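Local coordinates for putative uncharacterized protein (Chaetomium thermophilum, PDB 4XRI) that acts as a flexible importin-beta transport receptor that carries various protein cargoes into the nucleus and probably binds a small GTPase, at residues 498-503 and 540-545; 483-488 and 534-539; 512-517 and 554-559; 599-604 and 638-643. The protein carries 2 engineered substitutions. All blocks are in the same frame, centred on the assembly; numbering follows the deposited sequence.

Overall arrangement
All four contacts lie within the region of importin-beta TPR repeats, on one side of the centre of a chain that is mostly helix and has no strand. Along the sequence contacts 1, 2 and 3 interlace: segments 483-488, 498-503 and 512-517 come first, and their partners 534-539, 540-545 and 554-559 follow in the same order. Contact 4 comes afterwards. Contacts 1 and 2, with centres about 12 Å apart, touch through Leu502 and Asn540; contact 2 meets contact 3, whose centre is about 15 Å away, where Leu534 packs on Leu513 and Leu514. A probable Thr554-Gln604 hydrogen bond joins contacts 3 and 4, with centres about 22 Å apart. Such sequential stacking of helices builds the flexible solenoid of importin beta.

Contact 1 (498-503 and 540-545); sequences AQNPLT and NAANDS. With SO4 (sulfate ion), chain B.
A capping box, formed by Asn500 and Thr503 where the chain turns into helix 503-516, lies at the heart of this contact between two interhelical loops of the HEAT-repeat solenoid. Asn500 N points almost straight at Thr503 OG1, 2.8 Å away at 176°. In the same turn, a type I beta turn, Asn500 OD1 takes a weak bond from Leu502 N at 3.0 Å, while ND2 of this buried side chain donates to the carbonyl of Ala492. The second loop, leaving helix 524-539 and making a short 3-10 turn before helix 546-567, runs alongside. Its one direct backbone hydrogen bond to the first loop goes from Asp544 N to a lone pair of Ala498 O, 3.0 Å long at 156°. Below that link, Ala542 CB presses against Gln499 CA at 3.6 Å. Asp544 swings its carboxylate over the same loop, so that OD1 sits 3.2 Å from Gln499 CG, and Gln499 crosses it obliquely. The neighbouring carbonyl of Ala498 and amide oxygen of Gln499 would probably make a negative charge there less comfortable. On the outer side of the loop Gln499 N and, more weakly, Ala498 N hold a sulfate, probably from the crystallisation liquor. Thr503, with OG1 beside its own backbone N (chi1 -52°), places CG2, anti to that N, against Ser545 OG. Between the loops sits one water: it donates to Thr503 OG1 at 3.0 Å, accepts from Ala542 N at 2.9 Å, and lies 2.7 Å from Ser545 OG.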
loop_
_atom_site.group_PDB
_atom_site.type_symbol
_atom_site.label_atom_id
_atom_site.label_comp_id
_atom_site.label_asym_id
_atom_site.label_seq_id
_atom_site.Cartn_x
_atom_site.Cartn_y
_atom_site.Cartn_z
ATOM N N ALA A 498 -11.706 -34.322 -10.398
ATOM C CA ALA A 498 -10.608 -35.206 -10.751
ATOM C C ALA A 498 -9.696 -34.537 -11.769
ATOM O O ALA A 498 -8.491 -34.781 -11.788
ATOM C CB ALA A 498 -11.136 -36.524 -11.292
ATOM N N GLN A 499 -10.276 -33.689 -12.614
ATOM C CA GLN A 499 -9.520 -33.027 -13.674
ATOM C C GLN A 499 -9.954 -31.581 -13.908
ATOM O O GLN A 499 -11.088 -31.203 -13.618
ATOM C CB GLN A 499 -9.645 -33.813 -14.983
ATOM C CG GLN A 499 -8.991 -35.183 -14.953
ATOM C CD GLN A 499 -9.070 -35.903 -16.283
ATOM O OE1 GLN A 499 -8.060 -36.377 -16.804
ATOM N NE2 GLN A 499 -10.274 -35.992 -16.839
ATOM N N ASN A 500 -9.028 -30.780 -14.426
ATOM C CA ASN A 500 -9.334 -29.444 -14.923
ATOM C C ASN A 500 -8.648 -29.294 -16.285
ATOM O O ASN A 500 -7.883 -30.177 -16.668
ATOM C CB ASN A 500 -8.901 -28.368 -13.909
ATOM C CG ASN A 500 -7.403 -28.360 -13.635
ATOM O OD1 ASN A 500 -6.580 -28.522 -14.537
ATOM N ND2 ASN A 500 -7.046 -28.149 -12.373
ATOM N N PRO A 501 -8.926 -28.205 -17.030
ATOM C CA PRO A 501 -8.327 -28.107 -18.371
ATOM C C PRO A 501 -6.801 -28.243 -18.434
ATOM O O PRO A 501 -6.282 -28.705 -19.450
ATOM C CB PRO A 501 -8.746 -26.707 -18.829
ATOM C CG PRO A 501 -10.028 -26.465 -18.138
ATOM C CD PRO A 501 -9.896 -27.118 -16.792
ATOM N N LEU A 502 -6.098 -27.862 -17.372
ATOM C CA LEU A 502 -4.636 -27.879 -17.389
ATOM C C LEU A 502 -4.042 -29.237 -17.032
ATOM O O LEU A 502 -2.844 -29.457 -17.202
ATOM C CB LEU A 502 -4.083 -26.822 -16.433
ATOM C CG LEU A 502 -3.869 -25.427 -17.015
ATOM C CD1 LEU A 502 -3.149 -24.541 -16.010
ATOM C CD2 LEU A 502 -3.087 -25.509 -18.318
ATOM N N THR A 503 -4.880 -30.142 -16.536
ATOM C CA THR A 503 -4.428 -31.452 -16.071
ATOM C C THR A 503 -3.644 -32.256 -17.120
ATOM O O THR A 503 -2.595 -32.821 -16.803
ATOM C CB THR A 503 -5.614 -32.312 -15.589
ATOM O OG1 THR A 503 -6.388 -31.577 -14.637
ATOM C CG2 THR A 503 -5.112 -33.598 -14.945
ATOM N N ASN A 540 -3.647 -25.202 -7.631
ATOM C CA ASN A 540 -4.849 -25.378 -8.433
ATOM C C ASN A 540 -4.911 -26.720 -9.159
ATOM O O ASN A 540 -5.709 -26.898 -10.082
ATOM C CB ASN A 540 -4.957 -24.249 -9.456
ATOM C CG ASN A 540 -5.076 -22.884 -8.809
ATOM O OD1 ASN A 540 -6.171 -22.448 -8.459
ATOM N ND2 ASN A 540 -3.947 -22.203 -8.644
ATOM N N ALA A 541 -4.071 -27.661 -8.744
ATOM C CA ALA A 541 -4.005 -28.961 -9.399
ATOM C C ALA A 541 -5.211 -29.822 -9.040
ATOM O O ALA A 541 -5.752 -29.721 -7.939
ATOM C CB ALA A 541 -2.715 -29.674 -9.025
ATOM N N ALA A 542 -5.629 -30.668 -9.975
ATOM C CA ALA A 542 -6.743 -31.577 -9.734
ATOM C C ALA A 542 -6.236 -32.922 -9.218
ATOM O O ALA A 542 -5.032 -33.187 -9.230
ATOM C CB ALA A 542 -7.558 -31.761 -10.993
ATOM N N ASN A 543 -7.164 -33.764 -8.773
ATOM C CA ASN A 543 -6.825 -35.009 -8.088
ATOM C C ASN A 543 -6.043 -36.011 -8.933
ATOM O O ASN A 543 -5.253 -36.791 -8.403
ATOM C CB ASN A 543 -8.099 -35.673 -7.575
ATOM C CG ASN A 543 -8.799 -34.847 -6.519
ATOM O OD1 ASN A 543 -8.156 -34.128 -5.752
ATOM N ND2 ASN A 543 -10.124 -34.937 -6.475
ATOM N N ASP A 544 -6.254 -35.984 -10.244
ATOM C CA ASP A 544 -5.512 -36.857 -11.147
ATOM C C ASP A 544 -4.014 -36.559 -11.111
ATOM O O ASP A 544 -3.196 -37.390 -11.513
ATOM C CB ASP A 544 -6.033 -36.719 -12.580
ATOM C CG ASP A 544 -7.299 -37.522 -12.826
ATOM O OD1 ASP A 544 -7.560 -37.873 -13.996
ATOM O OD2 ASP A 544 -8.032 -37.802 -11.852
ATOM N N SER A 545 -3.664 -35.373 -10.625
ATOM C CA SER A 545 -2.276 -34.921 -10.609
ATOM C C SER A 545 -1.596 -35.119 -9.254
ATOM O O SER A 545 -0.429 -34.765 -9.087
ATOM C CB SER A 545 -2.198 -33.443 -10.998
ATOM O OG SER A 545 -2.540 -33.235 -12.356
HETATM S S SO4 B . -14.547 -34.585 -12.837
HETATM O O1 SO4 B . -14.966 -34.585 -11.438
HETATM O O2 SO4 B . -14.402 -35.961 -13.300
HETATM O O3 SO4 B . -15.548 -33.900 -13.648
HETATM O O4 SO4 B . -13.267 -33.895 -12.965
HETATM O O HOH W 1 -4.354 -31.269 -12.521
#

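Contact 2 (483-488 and 534-539); sequences ALMNIA and LSVFVQ
Val536 puts both methyl branches against the neighbouring helix, between Met485 and Ala488. Its CG1, anti to the backbone N, reaches Ala488 CB at 3.7 Å and also rests on Met485 O, while CG2 meets Met485 SD at 3.9 Å, the two side chains crossing at about a right angle. One residue on, Phe537 lays its ring against the same alanine: Ala488 CB stands over one face, 4.1 Å from the ring centroid and 21° off the normal, in a CH-pi contact displaced toward the CD1-CE1 rim. Phe537 CE1 also lies 3.8 Å from Leu484 O, and the Phe537 chi1 of -96° is well away from a staggered value. Replacing Val536 by an alanine would probably loosen the packing, since the branches that touch Ala488 and Met485 would be gone. The small Ala488 probably helps the helices come together, their axes 8.9 Å apart and only 7° from parallel, the side-by-side arrangement of a HEAT-repeat solenoid. Beyond this shell, Leu484 also touches Val533 of helix 524-539, and Leu466 of helix 455-472 packs against it. Behind the other helix, Ser535 and Val538 pack on Ala592 of helix 573-597.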
loop_
_atom_site.group_PDB
_atom_site.type_symbol
_atom_site.label_atom_id
_atom_site.label_comp_id
_atom_site.label_asym_id
_atom_site.label_seq_id
_atom_site.Cartn_x
_atom_site.Cartn_y
_atom_site.Cartn_z
ATOM N N ALA A 483 1.304 -14.328 -16.757
ATOM C CA ALA A 483 0.240 -14.863 -17.599
ATOM C C ALA A 483 -0.066 -16.314 -17.237
ATOM O O ALA A 483 -1.227 -16.697 -17.093
ATOM C CB ALA A 483 0.627 -14.748 -19.073
ATOM N N LEU A 484 0.988 -17.110 -17.082
ATOM C CA LEU A 484 0.859 -18.522 -16.723
ATOM C C LEU A 484 0.158 -18.734 -15.381
ATOM O O LEU A 484 -0.649 -19.655 -15.228
ATOM C CB LEU A 484 2.238 -19.184 -16.694
ATOM C CG LEU A 484 2.852 -19.499 -18.059
ATOM C CD1 LEU A 484 4.243 -20.083 -17.898
ATOM C CD2 LEU A 484 1.955 -20.457 -18.813
ATOM N N MET A 485 0.479 -17.879 -14.413
ATOM C CA MET A 485 -0.160 -17.920 -13.100
ATOM C C MET A 485 -1.657 -17.643 -13.197
ATOM O O MET A 485 -2.469 -18.350 -12.595
ATOM C CB MET A 485 0.493 -16.913 -12.150
ATOM C CG MET A 485 1.813 -17.373 -11.555
ATOM S SD MET A 485 2.297 -16.358 -10.149
ATOM C CE MET A 485 2.473 -14.756 -10.932
ATOM N N ASN A 486 -2.009 -16.607 -13.956
ATOM C CA ASN A 486 -3.405 -16.276 -14.234
ATOM C C ASN A 486 -4.179 -17.468 -14.783
ATOM O O ASN A 486 -5.276 -17.772 -14.322
ATOM C CB ASN A 486 -3.493 -15.109 -15.223
ATOM C CG ASN A 486 -3.227 -13.768 -14.569
ATOM O OD1 ASN A 486 -3.489 -13.579 -13.382
ATOM N ND2 ASN A 486 -2.711 -12.823 -15.346
ATOM N N ILE A 487 -3.590 -18.135 -15.768
ATOM C CA ILE A 487 -4.190 -19.304 -16.402
ATOM C C ILE A 487 -4.423 -20.440 -15.411
ATOM O O ILE A 487 -5.496 -21.049 -15.389
ATOM C CB ILE A 487 -3.305 -19.810 -17.550
ATOM C CG1 ILE A 487 -3.280 -18.784 -18.682
ATOM C CG2 ILE A 487 -3.794 -21.156 -18.055
ATOM C CD1 ILE A 487 -2.164 -19.012 -19.662
ATOM N N ALA A 488 -3.412 -20.719 -14.593
ATOM C CA ALA A 488 -3.518 -21.748 -13.565
ATOM C C ALA A 488 -4.638 -21.425 -12.580
ATOM O O ALA A 488 -5.352 -22.316 -12.118
ATOM C CB ALA A 488 -2.194 -21.903 -12.832
ATOM N N LEU A 534 5.107 -22.410 -10.455
ATOM C CA LEU A 534 5.022 -23.799 -10.030
ATOM C C LEU A 534 4.139 -23.950 -8.796
ATOM O O LEU A 534 3.344 -24.886 -8.699
ATOM C CB LEU A 534 6.422 -24.350 -9.752
ATOM C CG LEU A 534 6.510 -25.822 -9.348
ATOM C CD1 LEU A 534 5.744 -26.685 -10.340
ATOM C CD2 LEU A 534 7.960 -26.265 -9.254
ATOM N N SER A 535 4.283 -23.019 -7.860
ATOM C CA SER A 535 3.462 -23.006 -6.658
ATOM C C SER A 535 1.976 -22.916 -7.001
ATOM O O SER A 535 1.161 -23.662 -6.462
ATOM C CB SER A 535 3.863 -21.840 -5.749
ATOM O OG SER A 535 2.969 -21.727 -4.654
ATOM N N VAL A 536 1.637 -21.999 -7.901
ATOM C CA VAL A 536 0.251 -21.742 -8.277
ATOM C C VAL A 536 -0.341 -22.905 -9.073
ATOM O O VAL A 536 -1.522 -23.230 -8.930
ATOM C CB VAL A 536 0.137 -20.435 -9.094
ATOM C CG1 VAL A 536 -1.271 -20.248 -9.634
ATOM C CG2 VAL A 536 0.543 -19.245 -8.237
ATOM N N PHE A 537 0.485 -23.537 -9.900
ATOM C CA PHE A 537 0.066 -24.735 -10.623
ATOM C C PHE A 537 -0.304 -25.850 -9.650
ATOM O O PHE A 537 -1.289 -26.561 -9.848
ATOM C CB PHE A 537 1.167 -25.210 -11.575
ATOM C CG PHE A 537 1.004 -24.719 -12.987
ATOM C CD1 PHE A 537 1.346 -23.421 -13.329
ATOM C CD2 PHE A 537 0.516 -25.559 -13.972
ATOM C CE1 PHE A 537 1.199 -22.971 -14.628
ATOM C CE2 PHE A 537 0.369 -25.117 -15.269
ATOM C CZ PHE A 537 0.709 -23.820 -15.598
ATOM N N VAL A 538 0.491 -25.988 -8.593
ATOM C CA VAL A 538 0.249 -26.997 -7.569
ATOM C C VAL A 538 -1.026 -26.707 -6.794
ATOM O O VAL A 538 -1.859 -27.596 -6.599
ATOM C CB VAL A 538 1.428 -27.091 -6.578
ATOM C CG1 VAL A 538 1.028 -27.891 -5.346
ATOM C CG2 VAL A 538 2.633 -27.712 -7.253
ATOM N N GLN A 539 -1.168 -25.460 -6.351
ATOM C CA GLN A 539 -2.342 -25.031 -5.593
ATOM C C GLN A 539 -3.645 -25.375 -6.314
ATOM O O GLN A 539 -4.617 -25.796 -5.687
ATOM C CB GLN A 539 -2.291 -23.522 -5.324
ATOM C CG GLN A 539 -1.165 -23.073 -4.409
ATOM C CD GLN A 539 -1.132 -21.566 -4.235
ATOM O OE1 GLN A 539 -2.088 -20.869 -4.576
ATOM N NE2 GLN A 539 -0.025 -21.053 -3.709
#

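Contact 3 (512-517 and 554-559); sequences NLLTVT and TVILQR
Arg559 stretches its side chain, extended from CG to NE, across the gap between two helices and meets the other one with the edge of its guanidinium. NH2 donates to Leu514 O at 2.9 Å and 171°, with the donor lying above the carbonyl plane, while NH1 gives a hydrogen to Thr517 OG1 at 2.9 Å and 154°. Both acceptors lie close to the guanidinium plane, so the two bonds fix how the group is rotated. Leu514 approaches from another direction: its CD2 sits over one face, 3.4 Å above the plane and toward the rim, and the same methyl packs on Val555 CG1 at 4.2 Å. Thr517 holds OG1 in the crowded position between its backbone N and carbonyl carbon, which lets the hydroxyl donate to a lone pair of Leu513 O at 2.7 Å while it accepts from the arginine. NH1 has a second partner in Tyr531 OH. A leucine at Arg559 would probably leave Leu514 O and Thr517 OG1 without their link to helix 546-567. With axes 12.7 Å apart and 11° from parallel, these are widely spaced helices bridged by Arg559 and Leu514, stacked side by side as in a HEAT-repeat solenoid.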
loop_
_atom_site.group_PDB
_atom_site.type_symbol
_atom_site.label_atom_id
_atom_site.label_comp_id
_atom_site.label_asym_id
_atom_site.label_seq_id
_atom_site.Cartn_x
_atom_site.Cartn_y
_atom_site.Cartn_z
ATOM N N ASN A 512 8.753 -28.283 -17.295
ATOM C CA ASN A 512 9.304 -27.042 -17.835
ATOM C C ASN A 512 9.774 -26.087 -16.742
ATOM O O ASN A 512 10.848 -25.491 -16.839
ATOM C CB ASN A 512 8.274 -26.338 -18.720
ATOM C CG ASN A 512 8.030 -27.072 -20.026
ATOM O OD1 ASN A 512 8.825 -27.923 -20.431
ATOM N ND2 ASN A 512 6.928 -26.742 -20.694
ATOM N N LEU A 513 8.962 -25.949 -15.700
ATOM C CA LEU A 513 9.272 -25.045 -14.601
ATOM C C LEU A 513 10.450 -25.556 -13.779
ATOM O O LEU A 513 11.260 -24.772 -13.291
ATOM C CB LEU A 513 8.041 -24.851 -13.716
ATOM C CG LEU A 513 6.909 -24.091 -14.405
ATOM C CD1 LEU A 513 5.614 -24.226 -13.630
ATOM C CD2 LEU A 513 7.290 -22.625 -14.569
ATOM N N LEU A 514 10.542 -26.875 -13.632
ATOM C CA LEU A 514 11.673 -27.485 -12.942
ATOM C C LEU A 514 12.949 -27.358 -13.768
ATOM O O LEU A 514 14.049 -27.276 -13.215
ATOM C CB LEU A 514 11.388 -28.957 -12.629
ATOM C CG LEU A 514 10.536 -29.236 -11.389
ATOM C CD1 LEU A 514 10.206 -30.715 -11.273
ATOM C CD2 LEU A 514 11.244 -28.740 -10.142
ATOM N N THR A 515 12.799 -27.325 -15.089
ATOM C CA THR A 515 13.944 -27.200 -15.982
ATOM C C THR A 515 14.551 -25.805 -15.908
ATOM O O THR A 515 15.763 -25.653 -15.784
ATOM C CB THR A 515 13.559 -27.502 -17.443
ATOM O OG1 THR A 515 13.010 -28.823 -17.533
ATOM C CG2 THR A 515 14.777 -27.392 -18.353
ATOM N N VAL A 516 13.698 -24.788 -15.968
ATOM C CA VAL A 516 14.158 -23.405 -15.984
ATOM C C VAL A 516 14.706 -22.976 -14.619
ATOM O O VAL A 516 15.545 -22.077 -14.535
ATOM C CB VAL A 516 13.021 -22.446 -16.430
ATOM C CG1 VAL A 516 11.887 -22.437 -15.423
ATOM C CG2 VAL A 516 13.553 -21.038 -16.663
ATOM N N THR A 517 14.254 -23.629 -13.553
ATOM C CA THR A 517 14.745 -23.319 -12.210
ATOM C C THR A 517 15.956 -24.171 -11.834
ATOM O O THR A 517 16.570 -23.969 -10.784
ATOM C CB THR A 517 13.653 -23.523 -11.135
ATOM O OG1 THR A 517 13.082 -24.831 -11.266
ATOM C CG2 THR A 517 12.556 -22.479 -11.270
ATOM N N THR A 554 9.104 -34.396 -3.542
ATOM C CA THR A 554 10.379 -35.070 -3.302
ATOM C C THR A 554 11.539 -34.336 -3.969
ATOM O O THR A 554 12.610 -34.185 -3.379
ATOM C CB THR A 554 10.355 -36.524 -3.814
ATOM O OG1 THR A 554 9.308 -37.249 -3.160
ATOM C CG2 THR A 554 11.686 -37.214 -3.541
ATOM N N VAL A 555 11.325 -33.893 -5.205
ATOM C CA VAL A 555 12.334 -33.125 -5.925
ATOM C C VAL A 555 12.623 -31.817 -5.195
ATOM O O VAL A 555 13.781 -31.448 -4.992
ATOM C CB VAL A 555 11.897 -32.805 -7.371
ATOM C CG1 VAL A 555 12.936 -31.920 -8.050
ATOM C CG2 VAL A 555 11.675 -34.085 -8.162
ATOM N N ILE A 556 11.559 -31.121 -4.808
ATOM C CA ILE A 556 11.674 -29.866 -4.070
ATOM C C ILE A 556 12.436 -30.064 -2.766
ATOM O O ILE A 556 13.294 -29.260 -2.405
ATOM C CB ILE A 556 10.287 -29.268 -3.758
ATOM C CG1 ILE A 556 9.562 -28.897 -5.053
ATOM C CG2 ILE A 556 10.415 -28.052 -2.858
ATOM C CD1 ILE A 556 10.328 -27.936 -5.935
ATOM N N LEU A 557 12.107 -31.145 -2.068
ATOM C CA LEU A 557 12.800 -31.522 -0.841
ATOM C C LEU A 557 14.288 -31.750 -1.079
ATOM O O LEU A 557 15.127 -31.316 -0.290
ATOM C CB LEU A 557 12.167 -32.780 -0.240
ATOM C CG LEU A 557 11.012 -32.547 0.734
ATOM C CD1 LEU A 557 10.367 -33.872 1.117
ATOM C CD2 LEU A 557 11.519 -31.816 1.963
ATOM N N GLN A 558 14.607 -32.434 -2.172
ATOM C CA GLN A 558 15.993 -32.703 -2.540
ATOM C C GLN A 558 16.768 -31.404 -2.782
ATOM O O GLN A 558 17.906 -31.253 -2.333
ATOM C CB GLN A 558 16.042 -33.595 -3.784
ATOM C CG GLN A 558 17.406 -34.173 -4.090
ATOM C CD GLN A 558 17.361 -35.213 -5.197
ATOM O OE1 GLN A 558 16.286 -35.616 -5.648
ATOM N NE2 GLN A 558 18.533 -35.653 -5.641
ATOM N N ARG A 559 16.132 -30.471 -3.484
ATOM C CA ARG A 559 16.727 -29.165 -3.763
ATOM C C ARG A 559 16.910 -28.341 -2.492
ATOM O O ARG A 559 17.916 -27.647 -2.334
ATOM C CB ARG A 559 15.871 -28.389 -4.768
ATOM C CG ARG A 559 15.895 -28.965 -6.177
ATOM C CD ARG A 559 15.207 -28.040 -7.167
ATOM N NE ARG A 559 15.199 -28.610 -8.511
ATOM C CZ ARG A 559 14.738 -27.989 -9.592
ATOM N NH1 ARG A 559 14.249 -26.760 -9.498
ATOM N NH2 ARG A 559 14.772 -28.599 -10.772
#

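Contact 4 (599-604 and 638-643); sequences KEIAPQ and NAMEEE
This is a loop-to-helix-end contact in the HEAT-repeat solenoid, partly apolar and partly charged: the 3-10 turn and loop that follow helix 573-597 pack against the last turn of helix 625-640 and the bend beyond it. Apolar contact is made by Ile601, whose CG2 occupies the crowded position between backbone N and carbonyl carbon. From there it wedges against Ala639 CB at 4.0 Å and Met640 CG, also at 4.0 Å, and Ile601 and Met640 cross at about a right angle. Met640 bends at its last torsion (chi3 63°), so that CE reaches Ala602 and comes within 4.2 Å of its CB. The charged part belongs to Lys599. Its CB points away from the helix, but bends at chi2 (-77°) and chi4 bring the chain back, laying CD 3.3 Å from Ala639 O. At the tip NZ forms a rather long salt bridge to Glu641 OE1, 3.6 Å, with CE nearer to that oxygen at 3.2 Å. Glu641 is where the helix breaks, its phi turning positive (55°), and its side chain is extended beyond CG, crossing Lys599 obliquely. Glu642 OE1, 5.8 Å from NZ, probably adds to the negative potential around the lysine. Farther along, Glu643 OE1 touches Ala602 CB. Helices frame the contact: Val594 of helix 573-597 packs on both Ile601 and Ala639, and Gln604, just ahead of helix 605-616, is hydrogen-bonded to Ser553 and Thr554 of helix 546-567.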
loop_
_atom_site.group_PDB
_atom_site.type_symbol
_atom_site.label_atom_id
_atom_site.label_comp_id
_atom_site.label_asym_id
_atom_site.label_seq_id
_atom_site.Cartn_x
_atom_site.Cartn_y
_atom_site.Cartn_z
ATOM N N LYS A 599 -3.382 -34.929 3.993
ATOM C CA LYS A 599 -3.017 -36.120 4.760
ATOM C C LYS A 599 -1.989 -37.005 4.058
ATOM O O LYS A 599 -1.217 -37.711 4.707
ATOM C CB LYS A 599 -4.268 -36.947 5.064
ATOM C CG LYS A 599 -5.264 -36.263 5.979
ATOM C CD LYS A 599 -4.805 -36.310 7.423
ATOM C CE LYS A 599 -5.802 -35.618 8.330
ATOM N NZ LYS A 599 -7.173 -36.174 8.160
ATOM N N GLU A 600 -1.984 -36.960 2.731
ATOM C CA GLU A 600 -1.120 -37.827 1.937
ATOM C C GLU A 600 0.356 -37.433 2.021
ATOM O O GLU A 600 1.224 -38.150 1.525
ATOM C CB GLU A 600 -1.573 -37.820 0.477
ATOM C CG GLU A 600 -3.032 -38.211 0.280
ATOM C CD GLU A 600 -3.359 -39.561 0.885
ATOM O OE1 GLU A 600 -2.554 -40.501 0.719
ATOM O OE2 GLU A 600 -4.418 -39.681 1.536
ATOM N N ILE A 601 0.635 -36.294 2.650
ATOM C CA ILE A 601 2.006 -35.803 2.787
ATOM C C ILE A 601 2.765 -36.561 3.870
ATOM O O ILE A 601 3.993 -36.536 3.914
ATOM C CB ILE A 601 2.037 -34.293 3.126
ATOM C CG1 ILE A 601 3.412 -33.683 2.833
ATOM C CG2 ILE A 601 1.674 -34.060 4.583
ATOM C CD1 ILE A 601 3.766 -33.631 1.370
ATOM N N ALA A 602 2.017 -37.247 4.730
ATOM C CA ALA A 602 2.546 -37.872 5.944
ATOM C C ALA A 602 3.843 -38.687 5.779
ATOM O O ALA A 602 4.740 -38.570 6.614
ATOM C CB ALA A 602 1.466 -38.753 6.574
ATOM N N PRO A 603 3.957 -39.514 4.716
ATOM C CA PRO A 603 5.201 -40.289 4.600
ATOM C C PRO A 603 6.473 -39.454 4.443
ATOM O O PRO A 603 7.563 -39.970 4.684
ATOM C CB PRO A 603 4.963 -41.135 3.343
ATOM C CG PRO A 603 3.499 -41.286 3.273
ATOM C CD PRO A 603 2.958 -39.965 3.729
ATOM N N GLN A 604 6.340 -38.193 4.052
ATOM C CA GLN A 604 7.511 -37.344 3.867
ATOM C C GLN A 604 7.672 -36.333 4.998
ATOM O O GLN A 604 8.542 -35.466 4.943
ATOM C CB GLN A 604 7.432 -36.621 2.523
ATOM C CG GLN A 604 7.609 -37.539 1.327
ATOM C CD GLN A 604 7.845 -36.784 0.036
ATOM O OE1 GLN A 604 8.979 -36.677 -0.433
ATOM N NE2 GLN A 604 6.776 -36.249 -0.543
ATOM N N ASN A 638 -1.131 -28.534 9.823
ATOM C CA ASN A 638 -2.533 -28.558 9.423
ATOM C C ASN A 638 -2.882 -29.839 8.677
ATOM O O ASN A 638 -4.001 -30.342 8.772
ATOM C CB ASN A 638 -2.861 -27.344 8.552
ATOM C CG ASN A 638 -4.281 -27.378 8.014
ATOM O OD1 ASN A 638 -5.217 -26.928 8.675
ATOM N ND2 ASN A 638 -4.445 -27.902 6.804
ATOM N N ALA A 639 -1.907 -30.364 7.942
ATOM C CA ALA A 639 -2.112 -31.549 7.120
ATOM C C ALA A 639 -2.028 -32.834 7.940
ATOM O O ALA A 639 -2.837 -33.744 7.762
ATOM C CB ALA A 639 -1.099 -31.583 5.989
ATOM N N MET A 640 -1.050 -32.906 8.836
ATOM C CA MET A 640 -0.811 -34.129 9.596
ATOM C C MET A 640 -1.589 -34.173 10.911
ATOM O O MET A 640 -1.791 -35.244 11.479
ATOM C CB MET A 640 0.687 -34.296 9.865
ATOM C CG MET A 640 1.511 -34.516 8.603
ATOM S SD MET A 640 3.226 -34.960 8.934
ATOM C CE MET A 640 3.018 -36.515 9.795
ATOM N N GLU A 641 -2.021 -33.005 11.381
ATOM C CA GLU A 641 -2.800 -32.883 12.615
ATOM C C GLU A 641 -2.092 -33.530 13.807
ATOM O O GLU A 641 -0.944 -33.201 14.090
ATOM C CB GLU A 641 -4.201 -33.474 12.415
ATOM C CG GLU A 641 -5.050 -32.645 11.456
ATOM C CD GLU A 641 -6.438 -33.209 11.228
ATOM O OE1 GLU A 641 -6.588 -34.446 11.211
ATOM O OE2 GLU A 641 -7.382 -32.408 11.067
ATOM N N GLU A 642 -2.763 -34.443 14.504
ATOM C CA GLU A 642 -2.185 -35.058 15.702
ATOM C C GLU A 642 -0.911 -35.849 15.397
ATOM O O GLU A 642 -0.082 -36.064 16.278
ATOM C CB GLU A 642 -3.204 -35.967 16.395
ATOM C CG GLU A 642 -3.996 -36.865 15.461
ATOM C CD GLU A 642 -5.169 -36.147 14.820
ATOM O OE1 GLU A 642 -5.557 -36.525 13.693
ATOM O OE2 GLU A 642 -5.698 -35.201 15.444
ATOM N N GLU A 643 -0.753 -36.268 14.145
ATOM C CA GLU A 643 0.467 -36.943 13.711
ATOM C C GLU A 643 1.676 -36.008 13.762
ATOM O O GLU A 643 2.821 -36.461 13.777
ATOM C CB GLU A 643 0.302 -37.498 12.293
ATOM C CG GLU A 643 0.319 -39.014 12.216
ATOM C CD GLU A 643 0.625 -39.521 10.817
ATOM O OE1 GLU A 643 -0.263 -39.434 9.941
ATOM O OE2 GLU A 643 1.759 -40.002 10.595
#